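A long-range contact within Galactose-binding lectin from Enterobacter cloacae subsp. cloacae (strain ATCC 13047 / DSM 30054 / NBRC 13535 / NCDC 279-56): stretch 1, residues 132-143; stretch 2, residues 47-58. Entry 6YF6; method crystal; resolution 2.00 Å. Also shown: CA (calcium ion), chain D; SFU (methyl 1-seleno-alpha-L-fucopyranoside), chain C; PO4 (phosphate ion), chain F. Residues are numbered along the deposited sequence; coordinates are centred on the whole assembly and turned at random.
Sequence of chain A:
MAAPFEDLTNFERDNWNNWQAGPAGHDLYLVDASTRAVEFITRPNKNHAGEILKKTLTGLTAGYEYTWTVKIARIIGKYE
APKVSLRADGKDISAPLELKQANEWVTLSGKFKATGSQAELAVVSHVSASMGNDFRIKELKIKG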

# COMPACT_ATOMS: atom_id res chain seq x y z
N GLY A 132 -3.04 -7.49 -24.93
CA GLY A 132 -2.94 -7.67 -23.50
C GLY A 132 -1.71 -6.96 -22.96
O GLY A 132 -1.39 -5.85 -23.39
N ASN A 133 -1.00 -7.59 -22.03
CA ASN A 133 0.20 -7.00 -21.46
C ASN A 133 -0.10 -5.62 -20.87
O ASN A 133 0.63 -4.66 -21.09
CB ASN A 133 1.31 -6.92 -22.51
CG ASN A 133 2.66 -6.65 -21.91
OD1 ASN A 133 2.90 -6.95 -20.75
ND2 ASN A 133 3.56 -6.08 -22.70
N ASP A 134 -1.19 -5.54 -20.11
CA ASP A 134 -1.67 -4.30 -19.52
C ASP A 134 -1.56 -4.36 -18.00
O ASP A 134 -2.00 -5.34 -17.38
CB ASP A 134 -3.13 -4.04 -19.92
CG ASP A 134 -3.34 -4.14 -21.42
OD1 ASP A 134 -2.71 -3.35 -22.16
OD2 ASP A 134 -4.14 -4.99 -21.86
N PHE A 135 -0.98 -3.32 -17.40
CA PHE A 135 -0.73 -3.35 -15.96
C PHE A 135 -0.51 -1.92 -15.46
O PHE A 135 -0.40 -0.97 -16.24
CB PHE A 135 0.48 -4.24 -15.63
CG PHE A 135 1.73 -3.89 -16.38
CD1 PHE A 135 1.90 -4.29 -17.70
CD2 PHE A 135 2.75 -3.19 -15.77
CE1 PHE A 135 3.06 -3.98 -18.39
CE2 PHE A 135 3.91 -2.87 -16.45
CZ PHE A 135 4.07 -3.27 -17.77
N ARG A 136 -0.47 -1.79 -14.14
CA ARG A 136 -0.28 -0.51 -13.47
C ARG A 136 0.76 -0.64 -12.38
O ARG A 136 0.88 -1.68 -11.73
CB ARG A 136 -1.61 0.01 -12.86
CG ARG A 136 -2.69 0.38 -13.87
CD ARG A 136 -4.05 0.57 -13.18
NE ARG A 136 -5.04 1.19 -14.05
CZ ARG A 136 -6.35 1.25 -13.80
NH1 ARG A 136 -6.85 0.72 -12.69
NH2 ARG A 136 -7.17 1.84 -14.66
N ILE A 137 1.53 0.43 -12.17
CA ILE A 137 2.47 0.55 -11.07
C ILE A 137 2.09 1.76 -10.24
O ILE A 137 2.13 2.90 -10.74
CB ILE A 137 3.93 0.67 -11.56
CG1 ILE A 137 4.38 -0.66 -12.16
CG2 ILE A 137 4.83 1.09 -10.40
CD1 ILE A 137 5.67 -0.58 -12.97
N LYS A 138 1.73 1.54 -8.98
CA LYS A 138 1.27 2.62 -8.12
C LYS A 138 2.33 3.09 -7.12
O LYS A 138 2.15 4.15 -6.52
CB LYS A 138 0.00 2.21 -7.36
CG LYS A 138 0.20 1.12 -6.31
CD LYS A 138 -1.13 0.76 -5.66
CE LYS A 138 -0.99 -0.38 -4.65
NZ LYS A 138 -2.30 -0.69 -3.98
N GLU A 139 3.41 2.35 -6.93
CA GLU A 139 4.41 2.76 -5.96
C GLU A 139 5.75 2.10 -6.26
O GLU A 139 5.80 0.92 -6.61
CB GLU A 139 3.96 2.42 -4.53
CG GLU A 139 4.99 2.71 -3.46
CD GLU A 139 4.49 2.37 -2.07
OE1 GLU A 139 5.16 1.56 -1.38
OE2 GLU A 139 3.43 2.89 -1.68
N LEU A 140 6.82 2.89 -6.12
CA LEU A 140 8.18 2.38 -6.14
C LEU A 140 8.88 2.92 -4.91
O LEU A 140 8.90 4.14 -4.68
CB LEU A 140 8.92 2.81 -7.41
CG LEU A 140 8.21 2.56 -8.75
CD1 LEU A 140 7.56 3.84 -9.22
CD2 LEU A 140 9.18 2.02 -9.80
N LYS A 141 9.45 2.02 -4.11
CA LYS A 141 10.04 2.39 -2.83
C LYS A 141 11.40 1.71 -2.70
O LYS A 141 11.52 0.52 -2.98
CB LYS A 141 9.14 2.00 -1.66
CG LYS A 141 9.63 2.52 -0.31
CD LYS A 141 8.60 2.29 0.78
CE LYS A 141 8.42 0.81 1.08
NZ LYS A 141 7.53 0.59 2.27
N ILE A 142 12.40 2.48 -2.29
CA ILE A 142 13.73 1.96 -2.01
C ILE A 142 14.08 2.34 -0.58
O ILE A 142 14.02 3.52 -0.21
CB ILE A 142 14.78 2.51 -2.99
CG1 ILE A 142 14.44 2.08 -4.42
CG2 ILE A 142 16.17 2.01 -2.60
CD1 ILE A 142 13.54 3.05 -5.17
N LYS A 143 14.44 1.34 0.23
CA LYS A 143 14.81 1.54 1.62
C LYS A 143 16.18 0.92 1.88
O LYS A 143 16.57 -0.05 1.23
CB LYS A 143 13.79 0.92 2.59
CG LYS A 143 12.35 1.32 2.34
CD LYS A 143 11.58 1.56 3.63
CE LYS A 143 11.77 0.42 4.63
NZ LYS A 143 10.69 0.42 5.67
CA CA D . -1.97 -3.62 -24.50
C1 SFU C . -5.62 -5.10 -27.55
C2 SFU C . -4.57 -4.02 -27.29
C3 SFU C . -4.89 -3.17 -26.04
C4 SFU C . -5.14 -4.11 -24.87
C5 SFU C . -6.30 -5.04 -25.25
C6 SFU C . -6.56 -6.01 -24.11
O2 SFU C . -4.47 -3.18 -28.42
O3 SFU C . -3.75 -2.39 -25.70
O4 SFU C . -4.02 -4.93 -24.60
O5 SFU C . -5.98 -5.84 -26.42
CM SFU C . -8.44 -5.75 -28.43
SE SFU C . -7.27 -4.23 -28.33
P PO4 F . -2.37 1.94 -1.58
O1 PO4 F . -3.48 1.32 -2.40
O2 PO4 F . -2.40 3.44 -1.73
O3 PO4 F . -1.03 1.43 -2.06
O4 PO4 F . -2.55 1.55 -0.13
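Stretch 2 47-58: NHAGEILKKTLT

Two strands far apart in sequence can pack through side chains alone, and this lectin offers a compact example. At the centre of the contact Leu 53 points toward stretch 1, where its CD1 lies 4.1 Å from CD2 of Leu 140 and 4.4 Å from CD1 of Ile 137. The chain of stretch 2 turns a corner at Leu 53, so the strand segments before and after it belong to different sheets or faces. Beyond the corner, Leu 57 meets Ile 142, its CD2 3.6 Å from CG2 of Ile 142; before it, CD1 of Ile 52 approaches CE2 of Phe 135 at 3.8 Å, at the ring edge and near the ring plane.

The pairing of Asn 133 with His 48, Ile 137 with Leu 53 and Ile 142 with Leu 57 shows that both stretches run in the same direction. CA of Asn 133 stands 8.6 Å from CA of His 48, and CA of Ile 137 stands 10.0 Å from CA of Leu 53, too far for backbone pairing, and no hydrogen bond crosses. Lys 54 and Thr 56 face out of reach, as extended strand alternation would lead one to expect.

At the polar edge, ND2 of Asn 133 rests 3.9 Å from CB of His 48, a van der Waals contact. Nearby, calcium binds Gly 132 O at 2.6 Å and Asp 134 OD1 at 2.5 Å, together with the fucoside.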

# COMPACT_ATOMS: atom_id res chain seq x y z
N ASN A 47 7.14 -2.14 -29.44
CA ASN A 47 7.83 -3.18 -28.69
C ASN A 47 7.87 -2.77 -27.22
O ASN A 47 8.55 -1.80 -26.85
CB ASN A 47 9.24 -3.40 -29.25
CG ASN A 47 9.88 -4.67 -28.71
OD1 ASN A 47 9.98 -4.85 -27.50
ND2 ASN A 47 10.32 -5.54 -29.61
N HIS A 48 7.14 -3.50 -26.37
CA HIS A 48 7.02 -3.18 -24.96
C HIS A 48 7.93 -4.03 -24.07
O HIS A 48 7.72 -4.08 -22.85
CB HIS A 48 5.56 -3.32 -24.53
CG HIS A 48 4.62 -2.60 -25.44
ND1 HIS A 48 4.46 -1.23 -25.41
CD2 HIS A 48 3.81 -3.05 -26.43
CE1 HIS A 48 3.59 -0.87 -26.33
NE2 HIS A 48 3.18 -1.96 -26.96
N ALA A 49 8.93 -4.68 -24.65
CA ALA A 49 9.94 -5.40 -23.89
C ALA A 49 11.19 -4.53 -23.76
O ALA A 49 11.63 -3.93 -24.75
CB ALA A 49 10.29 -6.73 -24.55
N GLY A 50 11.74 -4.47 -22.56
CA GLY A 50 12.90 -3.67 -22.25
C GLY A 50 12.67 -2.88 -20.98
O GLY A 50 11.80 -3.22 -20.16
N GLU A 51 13.44 -1.81 -20.81
CA GLU A 51 13.33 -0.97 -19.63
C GLU A 51 12.17 0.00 -19.82
O GLU A 51 12.18 0.83 -20.73
CB GLU A 51 14.65 -0.25 -19.37
CG GLU A 51 15.82 -1.22 -19.18
CD GLU A 51 17.14 -0.54 -18.83
OE1 GLU A 51 17.24 0.70 -18.93
OE2 GLU A 51 18.08 -1.27 -18.45
N ILE A 52 11.15 -0.11 -18.96
CA ILE A 52 9.93 0.67 -19.09
C ILE A 52 9.86 1.86 -18.15
O ILE A 52 9.11 2.81 -18.42
CB ILE A 52 8.69 -0.23 -18.88
CG1 ILE A 52 8.67 -0.77 -17.44
CG2 ILE A 52 8.68 -1.38 -19.88
CD1 ILE A 52 7.47 -1.64 -17.13
N LEU A 53 10.60 1.84 -17.04
CA LEU A 53 10.70 2.96 -16.12
C LEU A 53 12.13 3.05 -15.64
O LEU A 53 12.74 2.02 -15.32
CB LEU A 53 9.77 2.80 -14.91
CG LEU A 53 8.37 3.41 -14.89
CD1 LEU A 53 7.80 3.24 -13.48
CD2 LEU A 53 8.35 4.87 -15.32
N LYS A 54 12.68 4.26 -15.57
CA LYS A 54 14.08 4.44 -15.22
C LYS A 54 14.23 5.58 -14.23
O LYS A 54 13.49 6.57 -14.27
CB LYS A 54 14.94 4.70 -16.47
CG LYS A 54 15.17 3.46 -17.31
CD LYS A 54 15.83 3.79 -18.64
CE LYS A 54 17.34 3.93 -18.50
NZ LYS A 54 17.97 4.34 -19.78
N LYS A 55 15.20 5.42 -13.32
CA LYS A 55 15.55 6.48 -12.38
C LYS A 55 16.99 6.29 -11.93
O LYS A 55 17.41 5.17 -11.61
CB LYS A 55 14.64 6.49 -11.16
CG LYS A 55 15.06 7.51 -10.11
CD LYS A 55 14.04 7.67 -9.00
CE LYS A 55 14.54 8.64 -7.93
NZ LYS A 55 13.52 8.88 -6.88
N THR A 56 17.74 7.39 -11.88
CA THR A 56 19.04 7.41 -11.22
C THR A 56 18.81 7.85 -9.78
O THR A 56 18.63 9.04 -9.50
CB THR A 56 20.02 8.32 -11.95
OG1 THR A 56 20.20 7.85 -13.29
CG2 THR A 56 21.37 8.32 -11.24
N LEU A 57 18.79 6.89 -8.87
CA LEU A 57 18.54 7.15 -7.46
C LEU A 57 19.81 7.67 -6.80
O LEU A 57 20.86 7.02 -6.85
CB LEU A 57 18.07 5.88 -6.77
CG LEU A 57 17.65 6.00 -5.30
CD1 LEU A 57 16.38 6.82 -5.17
CD2 LEU A 57 17.47 4.61 -4.72
N THR A 58 19.72 8.84 -6.17
CA THR A 58 20.85 9.47 -5.51
C THR A 58 20.73 9.34 -4.00
O THR A 58 19.73 8.83 -3.47
CB THR A 58 20.95 10.95 -5.91
OG1 THR A 58 19.81 11.66 -5.42
CG2 THR A 58 21.02 11.09 -7.43